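Local coordinates for protein acyltransferase (Streptococcus pneumoniae, PDB 5UG1) that probably transfers acetyl groups to peptidoglycan, as the extracytoplasmic catalytic domain of an O-acetyltransferase of the OatA type, at residues 34-37 / 38-42; 67-70 / 71-74; 45-48 / 49-52; 100-103 / 104-108. All coordinates share one frame; numbering follows the deposited sequence.

Contact 1 of 4, residues 34-37 / 38-42; sequences VSVT and TKTAN. With 03S (methanesulfonic acid), chain B.
Thr37 and Thr40 face each other across the first turn of helix 38-50 and exchange bonds in both directions, which makes them a capping box. Thr37, the N-cap residue, offers its hydroxyl to the backbone of Thr40: N of Thr40 donates to OG1 of Thr37 over 3.3 Å, at a nearly straight 165°. In return Thr40 turns its own hydroxyl back, and N of Thr37 donates to OG1 of Thr40 over 3.1 Å. Both hydroxyls stand between their backbone N and carbonyl carbon (chi1 71° in Thr37, 63° in Thr40), the rotation that lets each reach the other residue's amide. A third bond starts the regular helix, from N of Ala41 to O of Thr37 at 2.8 Å.

Val36 lies beside this box. Its side chain slants across that of Thr40, with CG1 of Val36 3.7 Å from OG1 of Thr40, and the same methyl comes within 4.2 Å of CB of Ala41. Apolar carbon thus flanks the polar cap on the inner side, where Val36 and Ala41 also touch Thr62. OG1 of Thr38 and OG1 of Thr62 share a hydrogen bond, while Lys39 forms a salt bridge with Glu43.

The reciprocal bonds satisfy the amides of Thr37 and Thr40 with side-chain oxygens, fixing the start of the helix after Thr37; Val34, three residues before the cap, lines the methanesulfonic acid pocket.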
ATOM      1  N   VAL A  34      10.074   0.552   8.908  1.00 27.76           N
ATOM      2  CA  VAL A  34      10.463  -0.823   8.710  1.00 40.40           C
ATOM      3  C   VAL A  34       9.478  -1.874   9.190  1.00 41.90           C
ATOM      4  O   VAL A  34       9.144  -2.752   8.451  1.00 43.33           O
ATOM      5  CB  VAL A  34      11.862  -1.131   9.266  1.00 41.13           C
ATOM      6  CG1 VAL A  34      12.242  -2.541   8.923  1.00 42.34           C
ATOM      7  CG2 VAL A  34      12.876  -0.161   8.716  1.00 36.99           C
ATOM      8  N   SER A  35       9.030  -1.772  10.413  1.00 30.75           N
ATOM      9  CA  SER A  35       8.183  -2.795  10.977  1.00 36.70           C
ATOM     10  C   SER A  35       6.683  -2.590  10.896  1.00 34.11           C
ATOM     11  O   SER A  35       5.943  -3.246  11.551  1.00 40.72           O
ATOM     12  CB  SER A  35       8.543  -2.986  12.427  1.00 44.41           C
ATOM     13  OG  SER A  35       9.662  -3.789  12.489  1.00 61.68           O
ATOM     14  N   VAL A  36       6.236  -1.703  10.056  1.00 31.62           N
ATOM     15  CA  VAL A  36       4.810  -1.396  10.033  1.00 27.90           C
ATOM     16  C   VAL A  36       4.018  -2.579   9.478  1.00 33.09           C
ATOM     17  O   VAL A  36       4.376  -3.182   8.458  1.00 26.22           O
ATOM     18  CB  VAL A  36       4.569  -0.103   9.242  1.00 34.95           C
ATOM     19  CG1 VAL A  36       3.080   0.108   8.936  1.00 24.48           C
ATOM     20  CG2 VAL A  36       5.138   1.073  10.040  1.00 26.61           C
ATOM     21  N   THR A  37       2.951  -2.941  10.180  1.00 32.45           N
ATOM     22  CA  THR A  37       1.987  -3.925   9.726  1.00 30.67           C
ATOM     23  C   THR A  37       0.654  -3.240   9.443  1.00 32.97           C
ATOM     24  O   THR A  37       0.444  -2.070   9.760  1.00 28.71           O
ATOM     25  CB  THR A  37       1.802  -5.028  10.772  1.00 33.92           C
ATOM     26  OG1 THR A  37       1.099  -4.503  11.900  1.00 41.84           O
ATOM     27  CG2 THR A  37       3.153  -5.546  11.236  1.00 39.55           C
ATOM     28  N   THR A  38      -0.260  -3.996   8.836  1.00 25.50           N
ATOM     29  CA  THR A  38      -1.603  -3.477   8.624  1.00 25.10           C
ATOM     30  C   THR A  38      -2.252  -3.101   9.950  1.00 22.40           C
ATOM     31  O   THR A  38      -2.977  -2.097  10.038  1.00 21.08           O
ATOM     32  CB  THR A  38      -2.433  -4.510   7.877  1.00 26.01           C
ATOM     33  OG1 THR A  38      -1.714  -4.908   6.694  1.00 23.73           O
ATOM     34  CG2 THR A  38      -3.820  -3.925   7.524  1.00 17.25           C
ATOM     35  N   LYS A  39      -1.968  -3.881  10.998  1.00 21.30           N
ATOM     36  CA  LYS A  39      -2.464  -3.583  12.341  1.00 20.11           C
ATOM     37  C   LYS A  39      -2.011  -2.207  12.817  1.00 20.15           C
ATOM     38  O   LYS A  39      -2.833  -1.383  13.230  1.00 23.67           O
ATOM     39  CB  LYS A  39      -1.996  -4.663  13.311  1.00 25.44           C
ATOM     40  CG  LYS A  39      -2.584  -4.579  14.719  1.00 23.06           C
ATOM     41  CD  LYS A  39      -1.850  -5.556  15.643  1.00 25.41           C
ATOM     42  CE  LYS A  39      -2.309  -5.438  17.093  1.00 25.81           C
ATOM     43  NZ  LYS A  39      -2.226  -4.036  17.597  1.00 32.82           N
ATOM     44  N   THR A  40      -0.699  -1.939  12.777  1.00 26.05           N
ATOM     45  CA  THR A  40      -0.223  -0.656  13.288  1.00 24.94           C
ATOM     46  C   THR A  40      -0.571   0.485  12.336  1.00 23.63           C
ATOM     47  O   THR A  40      -0.761   1.621  12.786  1.00 22.77           O
ATOM     48  CB  THR A  40       1.291  -0.685  13.564  1.00 23.98           C
ATOM     49  OG1 THR A  40       2.008  -0.907  12.350  1.00 29.31           O
ATOM     50  CG2 THR A  40       1.649  -1.779  14.556  1.00 25.56           C
ATOM     51  N   ALA A  41      -0.670   0.203  11.033  1.00 21.90           N
ATOM     52  CA  ALA A  41      -1.120   1.216  10.081  1.00 23.10           C
ATOM     53  C   ALA A  41      -2.541   1.679  10.388  1.00 26.29           C
ATOM     54  O   ALA A  41      -2.868   2.864  10.226  1.00 23.78           O
ATOM     55  CB  ALA A  41      -1.038   0.662   8.659  1.00 17.53           C
ATOM     56  N   ASN A  42      -3.404   0.743  10.796  1.00 25.17           N
ATOM     57  CA  ASN A  42      -4.746   1.082  11.264  1.00 21.16           C
ATOM     58  C   ASN A  42      -4.682   2.072  12.423  1.00 20.17           C
ATOM     59  O   ASN A  42      -5.417   3.066  12.455  1.00 18.00           O
ATOM     60  CB  ASN A  42      -5.469  -0.205  11.692  1.00 17.76           C
ATOM     61  CG  ASN A  42      -6.992  -0.083  11.648  1.00 23.93           C
ATOM     62  OD1 ASN A  42      -7.534   1.017  11.558  1.00 21.16           O
ATOM     63  ND2 ASN A  42      -7.688  -1.228  11.712  1.00 18.98           N
TER
HETATM   64  S10 03S B 701       9.434  -5.018   5.299  1.00 65.06           S
HETATM   65  O11 03S B 701       9.239  -6.009   4.217  1.00 66.36           O
HETATM   66  O12 03S B 701       8.117  -4.570   5.802  1.00 66.70           O
HETATM   67  C13 03S B 701      10.293  -5.714   6.540  1.00 61.02           C

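Contact 2 of 4, residues 67-70 / 71-74; sequences PENY and KDDW
Asn69 and Tyr70 open helix 70-80 by accepting from amides four residues on: N of Asp73 donates to O of Asn69 over 2.9 Å, and N of Trp74 to O of Tyr70 over 2.8 Å. The first donor lies nearly in line with the carbonyl bond (C=O...N 166°).

Asn69 occupies the N-cap position, yet its side chain makes no direct capping bond; water takes over that task. OD1 of Asn69 accepts from a water at 2.6 Å that in turn accepts from N of Asp72, so the amide oxygen caps the helix at one remove. ND2 of Asn69 donates to another water, which donates a hydrogen bond to OD1 of Asp73. A third water joins O of Glu68 to N of Lys71. With CG of Asn69 opposite its backbone N (chi1 -154°), the amide slants across the side chain of Asp72, its plane 77° from that carboxylate.

Farther out, the aliphatic chain of Lys71 runs beside the Tyr70 ring in the same direction; CG of Lys71 is 3.5 Å from CE2 of Tyr70, and CE of Lys71 reaches 3.6 Å from OH of Tyr70. On the inner side CB of Tyr70 packs on CD1 of Trp74 at 3.9 Å, and Trp74 goes on to touch Thr38 of helix 38-50 and Met112 and Leu115 of helix 102-118. The whole is a helix N-terminus whose N-cap asparagine reaches the Asp72 amide through water, placed where the loop after strand 57-61 enters helix 70-80 of a parallel alpha/beta fold.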
ATOM      1  N   PRO A  67       1.229 -11.527   7.855  1.00 25.37           N
ATOM      2  CA  PRO A  67       0.044 -11.611   6.993  1.00 24.26           C
ATOM      3  C   PRO A  67      -1.069 -12.479   7.556  1.00 24.71           C
ATOM      4  O   PRO A  67      -2.174 -12.463   7.000  1.00 24.00           O
ATOM      5  CB  PRO A  67       0.605 -12.211   5.698  1.00 24.85           C
ATOM      6  CG  PRO A  67       1.689 -13.171   6.214  1.00 26.83           C
ATOM      7  CD  PRO A  67       2.291 -12.463   7.428  1.00 27.04           C
ATOM      8  N   GLU A  68      -0.822 -13.224   8.637  1.00 26.15           N
ATOM      9  CA  GLU A  68      -1.744 -14.287   9.032  1.00 27.12           C
ATOM     10  C   GLU A  68      -3.145 -13.752   9.318  1.00 30.16           C
ATOM     11  O   GLU A  68      -4.142 -14.392   8.966  1.00 26.46           O
ATOM     12  CB  GLU A  68      -1.191 -15.034  10.249  1.00 29.04           C
ATOM     13  CG  GLU A  68      -1.998 -16.271  10.642  1.00 43.67           C
ATOM     14  CD  GLU A  68      -3.108 -15.979  11.658  1.00 46.41           C
ATOM     15  OE1 GLU A  68      -3.052 -14.925  12.345  1.00 43.12           O
ATOM     16  OE2 GLU A  68      -4.029 -16.822  11.775  1.00 47.83           O
ATOM     17  N   ASN A  69      -3.247 -12.576   9.950  1.00 27.09           N
ATOM     18  CA  ASN A  69      -4.538 -12.013  10.334  1.00 24.44           C
ATOM     19  C   ASN A  69      -5.121 -11.091   9.264  1.00 23.89           C
ATOM     20  O   ASN A  69      -5.836 -10.138   9.603  1.00 26.24           O
ATOM     21  CB  ASN A  69      -4.419 -11.273  11.668  1.00 24.58           C
ATOM     22  CG  ASN A  69      -5.742 -11.225  12.437  1.00 31.17           C
ATOM     23  OD1 ASN A  69      -6.597 -12.095  12.277  1.00 25.76           O
ATOM     24  ND2 ASN A  69      -5.911 -10.203  13.272  1.00 24.63           N
ATOM     25  N   TYR A  70      -4.849 -11.353   7.978  1.00 22.57           N
ATOM     26  CA  TYR A  70      -5.195 -10.377   6.941  1.00 21.28           C
ATOM     27  C   TYR A  70      -6.698 -10.121   6.880  1.00 23.91           C
ATOM     28  O   TYR A  70      -7.123  -8.980   6.652  1.00 24.31           O
ATOM     29  CB  TYR A  70      -4.691 -10.831   5.571  1.00 21.43           C
ATOM     30  CG  TYR A  70      -5.416 -12.033   5.039  1.00 24.85           C
ATOM     31  CD1 TYR A  70      -4.976 -13.314   5.346  1.00 29.25           C
ATOM     32  CD2 TYR A  70      -6.547 -11.898   4.231  1.00 26.31           C
ATOM     33  CE1 TYR A  70      -5.640 -14.428   4.874  1.00 30.61           C
ATOM     34  CE2 TYR A  70      -7.218 -13.003   3.758  1.00 23.72           C
ATOM     35  CZ  TYR A  70      -6.761 -14.268   4.085  1.00 26.52           C
ATOM     36  OH  TYR A  70      -7.408 -15.395   3.622  1.00 29.27           O
ATOM     37  N   LYS A  71      -7.520 -11.167   7.051  1.00 22.28           N
ATOM     38  CA  LYS A  71      -8.967 -10.981   6.962  1.00 24.47           C
ATOM     39  C   LYS A  71      -9.436  -9.908   7.942  1.00 27.88           C
ATOM     40  O   LYS A  71      -9.992  -8.878   7.538  1.00 27.23           O
ATOM     41  CB  LYS A  71      -9.694 -12.300   7.218  1.00 32.16           C
ATOM     42  CG  LYS A  71      -9.822 -13.219   6.031  1.00 43.61           C
ATOM     43  CD  LYS A  71     -10.477 -14.543   6.477  1.00 55.68           C
ATOM     44  CE  LYS A  71     -10.562 -15.572   5.354  1.00 53.25           C
ATOM     45  NZ  LYS A  71     -10.911 -16.916   5.890  1.00 56.12           N
ATOM     46  N   ASP A  72      -9.183 -10.114   9.240  1.00 22.56           N
ATOM     47  CA  ASP A  72      -9.608  -9.136  10.237  1.00 22.34           C
ATOM     48  C   ASP A  72      -8.909  -7.796  10.035  1.00 20.88           C
ATOM     49  O   ASP A  72      -9.534  -6.741  10.167  1.00 20.43           O
ATOM     50  CB  ASP A  72      -9.356  -9.659  11.649  1.00 23.52           C
ATOM     51  CG  ASP A  72     -10.326 -10.764  12.045  1.00 31.10           C
ATOM     52  OD1 ASP A  72     -11.293 -11.014  11.296  1.00 34.87           O
ATOM     53  OD2 ASP A  72     -10.128 -11.383  13.110  1.00 32.74           O
ATOM     54  N   ASP A  73      -7.616  -7.815   9.701  1.00 20.38           N
ATOM     55  CA  ASP A  73      -6.877  -6.557   9.580  1.00 19.32           C
ATOM     56  C   ASP A  73      -7.422  -5.691   8.447  1.00 23.63           C
ATOM     57  O   ASP A  73      -7.604  -4.480   8.618  1.00 26.34           O
ATOM     58  CB  ASP A  73      -5.379  -6.828   9.384  1.00 19.37           C
ATOM     59  CG  ASP A  73      -4.621  -6.954  10.719  1.00 28.41           C
ATOM     60  OD1 ASP A  73      -5.006  -6.276  11.698  1.00 26.58           O
ATOM     61  OD2 ASP A  73      -3.646  -7.731  10.801  1.00 24.55           O
ATOM     62  N   TRP A  74      -7.693  -6.283   7.283  1.00 22.05           N
ATOM     63  CA  TRP A  74      -8.142  -5.454   6.175  1.00 17.87           C
ATOM     64  C   TRP A  74      -9.605  -5.093   6.315  1.00 18.25           C
ATOM     65  O   TRP A  74     -10.000  -3.986   5.933  1.00 22.92           O
ATOM     66  CB  TRP A  74      -7.868  -6.147   4.838  1.00 20.50           C
ATOM     67  CG  TRP A  74      -6.423  -6.145   4.517  1.00 22.21           C
ATOM     68  CD1 TRP A  74      -5.589  -7.224   4.460  1.00 19.71           C
ATOM     69  CD2 TRP A  74      -5.610  -4.988   4.255  1.00 19.04           C
ATOM     70  NE1 TRP A  74      -4.308  -6.809   4.157  1.00 25.35           N
ATOM     71  CE2 TRP A  74      -4.301  -5.441   4.031  1.00 18.44           C
ATOM     72  CE3 TRP A  74      -5.874  -3.617   4.185  1.00 18.95           C
ATOM     73  CZ2 TRP A  74      -3.255  -4.572   3.741  1.00 26.62           C
ATOM     74  CZ3 TRP A  74      -4.846  -2.762   3.882  1.00 26.29           C
ATOM     75  CH2 TRP A  74      -3.548  -3.235   3.670  1.00 27.15           C
TER
HETATM   76  O   HOH W   1      -6.818 -13.878   8.086  1.00 25.08           O
HETATM   77  O   HOH W   2      -8.223 -12.703  10.327  1.00 19.07           O
HETATM   78  O   HOH W   3      -4.161  -7.950  13.814  1.00 23.51           O

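Contact 3 of 4, residues 45-48 / 49-52; sequences MLNN and SQNK
A Schellman motif ends helix 38-50 here, built by Asn48, Ser49 and Lys52 with Phe53 just beyond. N of Lys52 donates to O of Ser49 over 2.9 Å. Lys52 is the C-prime residue, and its positive phi of 63° redirects the chain that follows, bringing N of Phe53 back to O of Asn48.

The turns leading up to the motif are regular. N of Ser49 donates to O of Met45 over 2.9 Å, and N of Gln50 to O of Leu46 over 2.8 Å. The ladder then slackens: N of Asn51 bonds to O of Asn47 at 3.2 Å with an angle of only 138°, and weakly to O of Asn48 as well. This amide is thus divided between the helical acceptor four residues back and the one three residues back, as happens where an alpha-helix tightens at its end.

Side chains follow the two faces of the helix. Met45 is buried and packs inward against Ile9 of strand 6-10 and Ile77 of helix 70-80. Asn48 has ND2 donating to the backbone O of Ile44, one turn earlier, so its amide is held along the helix it helps to close. On the outward side Gln50 folds back over the preceding turn. Its chain bends at CB-CG (chi2 148°), which carries the amide close to the Leu46 carbonyl, CD of Gln50 lying 3.3 Å from O of Leu46, while NE2 of Gln50 stands 3.6 Å from CB of Leu46.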
ATOM      1  N   MET A  45      -3.319   5.409  11.202  1.00 18.48           N
ATOM      2  CA  MET A  45      -4.360   6.103  10.443  1.00 17.47           C
ATOM      3  C   MET A  45      -5.294   6.893  11.356  1.00 18.02           C
ATOM      4  O   MET A  45      -5.522   8.092  11.146  1.00 21.83           O
ATOM      5  CB  MET A  45      -5.166   5.103   9.618  1.00 25.32           C
ATOM      6  CG  MET A  45      -6.244   5.779   8.759  1.00 21.96           C
ATOM      7  SD  MET A  45      -7.268   4.611   7.861  1.00 22.11           S
ATOM      8  CE  MET A  45      -8.105   3.789   9.231  1.00 22.15           C
ATOM      9  N   LEU A  46      -5.851   6.230  12.377  1.00 18.39           N
ATOM     10  CA  LEU A  46      -6.774   6.896  13.297  1.00 25.69           C
ATOM     11  C   LEU A  46      -6.070   7.923  14.178  1.00 25.55           C
ATOM     12  O   LEU A  46      -6.645   8.972  14.492  1.00 28.25           O
ATOM     13  CB  LEU A  46      -7.475   5.865  14.164  1.00 27.40           C
ATOM     14  CG  LEU A  46      -8.420   4.949  13.397  1.00 27.03           C
ATOM     15  CD1 LEU A  46      -8.989   3.923  14.361  1.00 19.74           C
ATOM     16  CD2 LEU A  46      -9.521   5.769  12.709  1.00 21.86           C
ATOM     17  N   ASN A  47      -4.849   7.630  14.631  1.00 23.98           N
ATOM     18  CA  ASN A  47      -4.104   8.640  15.378  1.00 24.59           C
ATOM     19  C   ASN A  47      -3.963   9.915  14.554  1.00 21.90           C
ATOM     20  O   ASN A  47      -4.203  11.021  15.053  1.00 22.88           O
ATOM     21  CB  ASN A  47      -2.730   8.101  15.796  1.00 29.44           C
ATOM     22  CG  ASN A  47      -2.782   7.262  17.087  1.00 32.48           C
ATOM     23  OD1 ASN A  47      -3.687   7.398  17.900  1.00 24.32           O
ATOM     24  ND2 ASN A  47      -1.789   6.407  17.274  1.00 30.33           N
ATOM     25  N   ASN A  48      -3.617   9.776  13.270  1.00 24.40           N
ATOM     26  CA  ASN A  48      -3.479  10.951  12.411  1.00 26.78           C
ATOM     27  C   ASN A  48      -4.824  11.631  12.166  1.00 28.08           C
ATOM     28  O   ASN A  48      -4.903  12.864  12.147  1.00 31.79           O
ATOM     29  CB  ASN A  48      -2.820  10.570  11.082  1.00 21.42           C
ATOM     30  CG  ASN A  48      -1.290  10.566  11.157  1.00 24.38           C
ATOM     31  OD1 ASN A  48      -0.637  11.599  10.958  1.00 29.01           O
ATOM     32  ND2 ASN A  48      -0.718   9.404  11.423  1.00 22.07           N
ATOM     33  N   SER A  49      -5.892  10.852  11.982  1.00 23.25           N
ATOM     34  CA  SER A  49      -7.219  11.444  11.837  1.00 27.98           C
ATOM     35  C   SER A  49      -7.612  12.249  13.075  1.00 31.96           C
ATOM     36  O   SER A  49      -8.096  13.385  12.971  1.00 22.61           O
ATOM     37  CB  SER A  49      -8.251  10.349  11.563  1.00 26.17           C
ATOM     38  OG  SER A  49      -9.570  10.874  11.529  1.00 24.86           O
ATOM     39  N   GLN A  50      -7.405  11.676  14.262  1.00 22.22           N
ATOM     40  CA  GLN A  50      -7.835  12.327  15.491  1.00 23.71           C
ATOM     41  C   GLN A  50      -7.015  13.576  15.815  1.00 35.53           C
ATOM     42  O   GLN A  50      -7.470  14.418  16.597  1.00 26.30           O
ATOM     43  CB  GLN A  50      -7.795  11.307  16.638  1.00 24.11           C
ATOM     44  CG  GLN A  50      -8.964  10.299  16.531  1.00 25.30           C
ATOM     45  CD  GLN A  50      -8.667   8.892  17.057  1.00 30.74           C
ATOM     46  OE1 GLN A  50      -7.877   8.693  17.987  1.00 27.86           O
ATOM     47  NE2 GLN A  50      -9.329   7.906  16.460  1.00 22.56           N
ATOM     48  N   ASN A  51      -5.833  13.733  15.222  1.00 24.57           N
ATOM     49  CA  ASN A  51      -5.078  14.971  15.343  1.00 25.87           C
ATOM     50  C   ASN A  51      -5.230  15.867  14.118  1.00 25.66           C
ATOM     51  O   ASN A  51      -4.528  16.877  14.014  1.00 26.77           O
ATOM     52  CB  ASN A  51      -3.599  14.671  15.597  1.00 40.56           C
ATOM     53  CG  ASN A  51      -3.365  13.912  16.898  1.00 42.54           C
ATOM     54  OD1 ASN A  51      -2.724  12.863  16.905  1.00 53.36           O
ATOM     55  ND2 ASN A  51      -3.882  14.439  18.002  1.00 30.05           N
ATOM     56  N   LYS A  52      -6.120  15.512  13.188  1.00 24.53           N
ATOM     57  CA  LYS A  52      -6.431  16.278  11.978  1.00 24.52           C
ATOM     58  C   LYS A  52      -5.236  16.425  11.034  1.00 27.57           C
ATOM     59  O   LYS A  52      -5.171  17.370  10.239  1.00 25.77           O
ATOM     60  CB  LYS A  52      -7.019  17.651  12.335  1.00 28.22           C
ATOM     61  CG  LYS A  52      -8.405  17.535  12.975  1.00 26.54           C
ATOM     62  CD  LYS A  52      -8.583  18.573  14.051  1.00 45.38           C
ATOM     63  CE  LYS A  52      -9.702  18.215  15.012  1.00 50.31           C
ATOM     64  NZ  LYS A  52      -9.825  19.241  16.102  1.00 56.14           N
TER

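Contact 4 of 4, residues 100-103 / 104-108; sequences ETYA and IVEKA
Ile104 is the first residue to reach back, its N making a weak bond of 3.1 Å to O of Thr101. The branch ending in CD1 of Ile104 leads toward Thr101 and comes within 4.1 Å of its CA. Beyond this pair, Ile104 leans on Pro67 and Tyr70.

Val105 gives the same carbonyl its stronger bond: N of Val105 lies 3.0 Å from O of Thr101, and the N-H points almost straight at it, at 170°. O of Thr101 is therefore gripped by two successive amides. CG2 of Val105 sits 3.4 Å from that oxygen, and the buried side chain meets Pro67 and Pro92.

Glu106 next pairs with Tyr102, both through the backbone, N of Glu106 to O of Tyr102, and through a CH-pi contact. CG of Glu106 stands over one face of the Tyr102 ring, 3.8 Å from its centroid and displaced toward the phenol end. The chain bends at chi2 (-60°), and the carboxylate comes near the hydroxyl end of the ring, its plane only 12° from the ring plane. Its oxygens are engaged elsewhere, OE1 in a salt bridge to Lys132 and OE2 in a hydrogen bond from Asn128, and these partners probably help to hold the methylene over the ring.

Lys107 completes the turn, donating from N to O of Ala103 at 2.9 Å; CG of Lys107 passes 3.3 Å from that oxygen. These turns form the start of helix 102-118, the connecting helix of a beta-alpha-beta crossover between parallel strands 86-90 and 122-125.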
ATOM      1  N   GLU A 100       6.367 -20.683   3.728  1.00 25.53           N
ATOM      2  CA  GLU A 100       5.173 -21.218   4.369  1.00 28.07           C
ATOM      3  C   GLU A 100       4.048 -20.185   4.440  1.00 28.59           C
ATOM      4  O   GLU A 100       2.890 -20.571   4.617  1.00 36.74           O
ATOM      5  CB  GLU A 100       5.519 -21.760   5.761  1.00 34.47           C
ATOM      6  CG  GLU A 100       6.554 -22.910   5.713  1.00 39.12           C
ATOM      7  CD  GLU A 100       6.642 -23.723   7.009  1.00 41.35           C
ATOM      8  OE1 GLU A 100       6.568 -23.125   8.104  1.00 41.46           O
ATOM      9  OE2 GLU A 100       6.797 -24.966   6.930  1.00 40.35           O
ATOM     10  N   THR A 101       4.354 -18.893   4.272  1.00 29.14           N
ATOM     11  CA  THR A 101       3.358 -17.817   4.281  1.00 26.19           C
ATOM     12  C   THR A 101       2.971 -17.337   2.891  1.00 25.90           C
ATOM     13  O   THR A 101       2.167 -16.400   2.780  1.00 25.66           O
ATOM     14  CB  THR A 101       3.869 -16.603   5.070  1.00 25.45           C
ATOM     15  OG1 THR A 101       5.134 -16.187   4.535  1.00 22.88           O
ATOM     16  CG2 THR A 101       3.997 -16.916   6.566  1.00 28.61           C
ATOM     17  N   TYR A 102       3.541 -17.925   1.835  1.00 24.70           N
ATOM     18  CA  TYR A 102       3.262 -17.456   0.479  1.00 21.95           C
ATOM     19  C   TYR A 102       1.766 -17.487   0.184  1.00 22.36           C
ATOM     20  O   TYR A 102       1.196 -16.513  -0.323  1.00 21.61           O
ATOM     21  CB  TYR A 102       4.040 -18.299  -0.545  1.00 22.39           C
ATOM     22  CG  TYR A 102       3.648 -17.976  -1.971  1.00 28.00           C
ATOM     23  CD1 TYR A 102       4.075 -16.798  -2.586  1.00 25.19           C
ATOM     24  CD2 TYR A 102       2.822 -18.829  -2.686  1.00 23.62           C
ATOM     25  CE1 TYR A 102       3.686 -16.489  -3.878  1.00 21.80           C
ATOM     26  CE2 TYR A 102       2.442 -18.540  -3.978  1.00 27.18           C
ATOM     27  CZ  TYR A 102       2.876 -17.372  -4.570  1.00 24.26           C
ATOM     28  OH  TYR A 102       2.483 -17.103  -5.847  1.00 23.84           O
ATOM     29  N   ALA A 103       1.103 -18.592   0.533  1.00 23.84           N
ATOM     30  CA  ALA A 103      -0.313 -18.740   0.212  1.00 26.50           C
ATOM     31  C   ALA A 103      -1.170 -17.743   0.982  1.00 24.13           C
ATOM     32  O   ALA A 103      -2.225 -17.321   0.489  1.00 28.91           O
ATOM     33  CB  ALA A 103      -0.756 -20.175   0.485  1.00 26.98           C
ATOM     34  N   ILE A 104      -0.722 -17.344   2.175  1.00 26.82           N
ATOM     35  CA  ILE A 104      -1.426 -16.337   2.965  1.00 23.50           C
ATOM     36  C   ILE A 104      -1.284 -14.959   2.329  1.00 26.56           C
ATOM     37  O   ILE A 104      -2.259 -14.206   2.208  1.00 29.31           O
ATOM     38  CB  ILE A 104      -0.892 -16.335   4.409  1.00 24.22           C
ATOM     39  CG1 ILE A 104      -0.955 -17.742   4.996  1.00 30.93           C
ATOM     40  CG2 ILE A 104      -1.665 -15.346   5.280  1.00 24.36           C
ATOM     41  CD1 ILE A 104      -0.188 -17.871   6.261  1.00 31.94           C
ATOM     42  N   VAL A 105      -0.059 -14.583   1.956  1.00 22.89           N
ATOM     43  CA  VAL A 105       0.130 -13.289   1.312  1.00 19.84           C
ATOM     44  C   VAL A 105      -0.708 -13.213   0.053  1.00 24.12           C
ATOM     45  O   VAL A 105      -1.317 -12.180  -0.246  1.00 21.31           O
ATOM     46  CB  VAL A 105       1.616 -13.040   1.009  1.00 20.70           C
ATOM     47  CG1 VAL A 105       1.766 -11.734   0.275  1.00 18.86           C
ATOM     48  CG2 VAL A 105       2.424 -13.014   2.297  1.00 19.96           C
ATOM     49  N   GLU A 106      -0.761 -14.315  -0.697  1.00 23.22           N
ATOM     50  CA  GLU A 106      -1.578 -14.353  -1.898  1.00 22.95           C
ATOM     51  C   GLU A 106      -3.043 -14.166  -1.546  1.00 26.05           C
ATOM     52  O   GLU A 106      -3.731 -13.337  -2.144  1.00 20.87           O
ATOM     53  CB  GLU A 106      -1.342 -15.668  -2.648  1.00 25.11           C
ATOM     54  CG  GLU A 106      -0.001 -15.697  -3.407  1.00 21.87           C
ATOM     55  CD  GLU A 106       0.072 -14.591  -4.449  1.00 26.15           C
ATOM     56  OE1 GLU A 106      -0.710 -14.642  -5.418  1.00 30.93           O
ATOM     57  OE2 GLU A 106       0.881 -13.653  -4.296  1.00 21.49           O
ATOM     58  N   LYS A 107      -3.525 -14.906  -0.542  1.00 22.09           N
ATOM     59  CA  LYS A 107      -4.896 -14.720  -0.074  1.00 22.71           C
ATOM     60  C   LYS A 107      -5.139 -13.278   0.364  1.00 24.98           C
ATOM     61  O   LYS A 107      -6.204 -12.713   0.094  1.00 30.41           O
ATOM     62  CB  LYS A 107      -5.203 -15.694   1.069  1.00 24.25           C
ATOM     63  CG  LYS A 107      -5.491 -17.143   0.623  1.00 32.85           C
ATOM     64  CD  LYS A 107      -5.533 -18.110   1.826  1.00 28.11           C
ATOM     65  CE  LYS A 107      -5.763 -19.553   1.410  1.00 51.24           C
ATOM     66  NZ  LYS A 107      -6.252 -20.382   2.554  1.00 58.81           N
ATOM     67  N   ALA A 108      -4.162 -12.654   1.027  1.00 20.56           N
ATOM     68  CA  ALA A 108      -4.353 -11.275   1.479  1.00 22.57           C
ATOM     69  C   ALA A 108      -4.513 -10.335   0.293  1.00 22.82           C
ATOM     70  O   ALA A 108      -5.442  -9.520   0.249  1.00 23.57           O
ATOM     71  CB  ALA A 108      -3.187 -10.832   2.366  1.00 19.58           C
TER

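Overall arrangement
The four contacts mark starts and one end of three helices around a five-stranded parallel sheet. Contacts 1 and 3 cap the beginning and the end of helix 38-50, with centres about 15 Å apart. Contact 2 lies between contacts 1 and 4, about 11 Å from each centre to centre: OG1 of Thr38 meets CZ2 of Trp74 at 3.3 Å, and OH of Tyr70 meets CB of Lys107 at 3.4 Å. Only contact 1 supplies a residue of the methanesulfonic acid pocket, Val34, which touches Ser12; Ser12 and His145 line the same pocket and probably belong to a catalytic triad. Contact 3 lies farthest from contact 4, about 30 Å between centres.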